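Local coordinates for protein probable tRNA pseudouridine synthase D (Methanosarcina mazei, PDB 1Z2Z) that probably isomerises uridine-13 of transfer RNA to pseudouridine, as a member of the TruD family of pseudouridine synthases, at residues A[161-165]-A[291-295]; A[299-304]-A[333-338]. One frame throughout, in Å; residues are numbered along the deposited sequence.

Interaction 1: A[161-165]-A[291-295]; sequences LAQGG and PLNRA
The C-terminal end of helix 146-163 meets the loop that follows helix 263-287. Ala-162 and Gln-163 are still helical. Gly-164 leaves the helix with positive phi (103/-19), and its N makes a weak bond of 3.5 Å to Leu-161 O. Loop 291-295 is irregular. The closest CA pair is Gly-164 with Asn-293, at 5.8 Å. A CB on Gly-164 would stand 3.2 Å from Asn-293 CB, so the missing side chain lets the loop come close.

Leu-292 (m, t) points toward the helix end. The amide end of Gln-163 (t, t) lies against Leu-292 CD1, its nearest modelled atom, NE2, 3.6 Å away. Leu-292 also rests on Leu-282 and Ile-286 of helix 263-287 and on Leu-389 of strand 389-391. This surface contact buries about 193 Å² between segments 126 residues apart.

Asn-293 (chi1 p) faces the last helical turn. Its amide is probably reversed in the model, which would turn NH2 to the carbonyls: the modelled OD1 lies 2.8 Å from Ala-162 O and 3.0 Å from Gln-163 O.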
# COMPACT_ATOMS: atom_id res chain seq x y z
N LEU A 161 -16.23 13.47 -1.07
CA LEU A 161 -16.00 14.75 -0.41
C LEU A 161 -16.75 14.80 0.91
O LEU A 161 -16.25 15.34 1.89
CB LEU A 161 -16.44 15.89 -1.34
CG LEU A 161 -15.40 16.95 -1.70
CD1 LEU A 161 -14.07 16.32 -2.10
CD2 LEU A 161 -15.95 17.80 -2.84
N ALA A 162 -17.95 14.23 0.92
CA ALA A 162 -18.81 14.20 2.10
C ALA A 162 -18.33 13.24 3.18
O ALA A 162 -18.30 13.58 4.36
CB ALA A 162 -20.24 13.85 1.70
N GLN A 163 -17.97 12.02 2.77
CA GLN A 163 -17.50 11.02 3.72
C GLN A 163 -16.12 11.38 4.25
O GLN A 163 -15.61 10.74 5.17
CB GLN A 163 -17.44 9.65 3.05
CG GLN A 163 -16.89 8.61 3.98
CD GLN A 163 -16.51 7.33 3.28
OE1 GLN A 163 -15.71 7.33 2.33
NE2 GLN A 163 -17.07 6.21 3.74
N GLY A 164 -15.51 12.40 3.65
CA GLY A 164 -14.19 12.83 4.07
C GLY A 164 -13.07 12.38 3.14
O GLY A 164 -11.98 12.93 3.16
N GLY A 165 -13.36 11.36 2.33
CA GLY A 165 -12.37 10.85 1.40
C GLY A 165 -12.70 9.41 1.05
O GLY A 165 -13.87 9.06 0.85
N PRO A 291 -20.43 6.63 9.64
CA PRO A 291 -19.45 7.29 8.78
C PRO A 291 -18.04 7.24 9.34
O PRO A 291 -17.84 6.95 10.52
CB PRO A 291 -19.99 8.71 8.64
CG PRO A 291 -20.72 8.91 9.91
CD PRO A 291 -21.43 7.59 10.11
N LEU A 292 -17.07 7.53 8.49
CA LEU A 292 -15.68 7.47 8.90
C LEU A 292 -15.15 8.82 9.37
O LEU A 292 -14.10 8.88 10.00
CB LEU A 292 -14.83 6.95 7.74
CG LEU A 292 -15.35 5.67 7.06
CD1 LEU A 292 -14.42 5.26 5.93
CD2 LEU A 292 -15.48 4.54 8.09
N ASN A 293 -15.89 9.89 9.08
CA ASN A 293 -15.45 11.21 9.52
C ASN A 293 -16.32 11.81 10.63
O ASN A 293 -16.37 13.03 10.81
CB ASN A 293 -15.40 12.17 8.32
CG ASN A 293 -16.70 12.23 7.58
OD1 ASN A 293 -16.87 13.03 6.68
ND2 ASN A 293 -17.63 11.37 7.96
N ARG A 294 -17.00 10.95 11.38
CA ARG A 294 -17.85 11.38 12.50
C ARG A 294 -17.67 10.42 13.67
O ARG A 294 -17.67 9.20 13.50
CB ARG A 294 -19.32 11.44 12.09
CG ARG A 294 -19.68 12.67 11.27
CD ARG A 294 -21.14 12.68 10.87
NE ARG A 294 -21.42 13.78 9.94
CZ ARG A 294 -22.53 13.89 9.21
NH1 ARG A 294 -23.48 12.96 9.28
NH2 ARG A 294 -22.68 14.92 8.39
N ALA A 295 -17.53 10.98 14.87
CA ALA A 295 -17.34 10.15 16.05
C ALA A 295 -18.65 9.84 16.78
O ALA A 295 -19.63 10.57 16.66
CB ALA A 295 -16.35 10.83 17.00

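Interaction 2: A[299-304]-A[333-338]; sequences DIVCFR and GRAFIT
The apolar centre is formed by side chains of strands 301-302 and 336-337, a two-stranded antiparallel sheet, and their neighbours. The CB bonds of Val-301 and Ile-337 diverge, but Val-301 CG1 meets Ile-337 CD1 at 3.4 Å. Val-301 CG2 lies 4.2 Å from Ala-335 CB, and Phe-303 (chi1 m) brings CE1 to 4.1 Å from Ala-335 CB. Leu-329 and Leu-330 of helix 323-330 pack on Ala-335 and Ile-337. Cys-302 (p) and Phe-336 (m) point to the same face of the sheet, with Cys-302 SG 3.5 Å from Phe-336 CD1 in an oblique sulfur-aromatic contact.

Val-301 and Ile-337 are a non-hydrogen-bonded pair, CA-CA 4.5 Å. Cys-302 and Phe-336 are a hydrogen-bonded pair: Cys-302 N to Phe-336 O is 3.0 Å, and Phe-336 N to Cys-302 O is 3.1 Å. Thr-338 N adds a bond of 3.3 Å to Ile-300 O. Thr-338 OG1 also bonds Arg-385.

At the outer edge, Gly-333 ends a helix in a Schellman motif. Arg-304 NH2 and NE (p, t, p) bond Gly-333 O at 2.8 Å and 3.3 Å. Arg-304 NH2 also lies 3.3 Å from Phe-336 CZ, at the ring edge. The charged group is thus held by one carbonyl just past the helix and flanked by an aromatic edge.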
# COMPACT_ATOMS: atom_id res chain seq x y z
N ASP A 299 -15.88 5.67 20.32
CA ASP A 299 -15.35 5.47 18.97
C ASP A 299 -13.82 5.28 18.94
O ASP A 299 -13.32 4.51 18.11
CB ASP A 299 -15.75 6.66 18.07
CG ASP A 299 -16.29 6.22 16.70
OD1 ASP A 299 -15.95 5.12 16.24
OD2 ASP A 299 -17.03 7.00 16.08
N ILE A 300 -13.10 5.96 19.83
CA ILE A 300 -11.63 5.92 19.92
C ILE A 300 -10.96 6.61 18.73
O ILE A 300 -10.99 6.12 17.61
CB ILE A 300 -11.05 4.47 19.99
CG1 ILE A 300 -11.39 3.83 21.34
CG2 ILE A 300 -9.53 4.50 19.86
CD1 ILE A 300 -10.80 2.45 21.51
N VAL A 301 -10.35 7.76 18.99
CA VAL A 301 -9.69 8.50 17.92
C VAL A 301 -8.18 8.62 18.18
O VAL A 301 -7.66 8.07 19.16
CB VAL A 301 -10.33 9.92 17.73
CG1 VAL A 301 -11.83 9.78 17.55
CG2 VAL A 301 -10.03 10.81 18.93
N CYS A 302 -7.48 9.30 17.28
CA CYS A 302 -6.04 9.54 17.41
C CYS A 302 -5.80 11.00 17.04
O CYS A 302 -6.66 11.67 16.45
CB CYS A 302 -5.21 8.61 16.49
SG CYS A 302 -5.11 9.06 14.70
N PHE A 303 -4.63 11.51 17.42
CA PHE A 303 -4.27 12.89 17.15
C PHE A 303 -2.92 12.86 16.47
O PHE A 303 -2.23 11.85 16.51
CB PHE A 303 -4.17 13.67 18.46
CG PHE A 303 -5.34 13.47 19.37
CD1 PHE A 303 -6.52 14.18 19.17
CD2 PHE A 303 -5.28 12.52 20.38
CE1 PHE A 303 -7.64 13.94 19.96
CE2 PHE A 303 -6.39 12.27 21.18
CZ PHE A 303 -7.57 12.98 20.97
N ARG A 304 -2.55 13.98 15.86
CA ARG A 304 -1.27 14.08 15.18
C ARG A 304 -0.15 14.25 16.22
O ARG A 304 -0.27 15.07 17.13
CB ARG A 304 -1.28 15.25 14.20
CG ARG A 304 -1.61 16.59 14.84
CD ARG A 304 -1.77 17.70 13.80
NE ARG A 304 -2.94 17.53 12.93
CZ ARG A 304 -2.97 16.78 11.84
NH1 ARG A 304 -1.90 16.10 11.46
NH2 ARG A 304 -4.08 16.70 11.12
N GLY A 333 -9.36 18.89 11.45
CA GLY A 333 -8.17 18.11 11.15
C GLY A 333 -7.23 18.00 12.33
O GLY A 333 -6.04 18.30 12.21
N ARG A 334 -7.76 17.58 13.48
CA ARG A 334 -6.92 17.42 14.66
C ARG A 334 -7.18 16.09 15.34
O ARG A 334 -6.59 15.79 16.38
CB ARG A 334 -7.14 18.57 15.66
CG ARG A 334 -5.88 18.83 16.49
CD ARG A 334 -6.13 19.56 17.80
NE ARG A 334 -6.92 20.78 17.64
CZ ARG A 334 -7.25 21.57 18.66
NH1 ARG A 334 -6.86 21.26 19.89
NH2 ARG A 334 -8.01 22.64 18.44
N ALA A 335 -8.06 15.29 14.75
CA ALA A 335 -8.41 13.97 15.27
C ALA A 335 -8.90 13.11 14.10
O ALA A 335 -9.29 13.64 13.05
CB ALA A 335 -9.50 14.08 16.34
N PHE A 336 -8.86 11.79 14.28
CA PHE A 336 -9.27 10.85 13.24
C PHE A 336 -9.84 9.60 13.90
O PHE A 336 -9.28 9.10 14.87
CB PHE A 336 -8.06 10.42 12.38
CG PHE A 336 -7.11 11.54 12.05
CD1 PHE A 336 -6.16 11.97 12.97
CD2 PHE A 336 -7.20 12.20 10.82
CE1 PHE A 336 -5.33 13.06 12.69
CE2 PHE A 336 -6.38 13.28 10.53
CZ PHE A 336 -5.44 13.71 11.47
N ILE A 337 -10.96 9.09 13.37
CA ILE A 337 -11.56 7.87 13.91
C ILE A 337 -10.60 6.75 13.53
O ILE A 337 -10.14 6.71 12.40
CB ILE A 337 -12.96 7.59 13.27
CG1 ILE A 337 -13.93 8.74 13.58
CG2 ILE A 337 -13.53 6.28 13.78
CD1 ILE A 337 -14.09 9.04 15.06
N THR A 338 -10.27 5.86 14.45
CA THR A 338 -9.35 4.79 14.12
C THR A 338 -10.00 3.44 14.25
O THR A 338 -11.07 3.31 14.84
CB THR A 338 -8.11 4.83 15.03
OG1 THR A 338 -8.44 4.28 16.31
CG2 THR A 338 -7.63 6.26 15.21

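Interaction 1 and interaction 2 follow in series along the chain, with centres 12 Å apart. The segment 291-295 leads into 299-304, so the two contacts share one connection after helix 263-287. They also touch directly. Ala-295 CB is 3.5 Å from Ile-337 CD1, and Leu-292 O is 3.6 Å from Ile-337 CG1. Ile-337 therefore packs against the loop of interaction 1 as well as Val-301. Arg-285 of helix 263-287 joins them too: it hydrogen-bonds Pro-291 O and forms a salt bridge with Asp-299. Both contacts lie away from Asp-86, the predicted nucleophile, and each centre is about 21 Å from the centre of the chain.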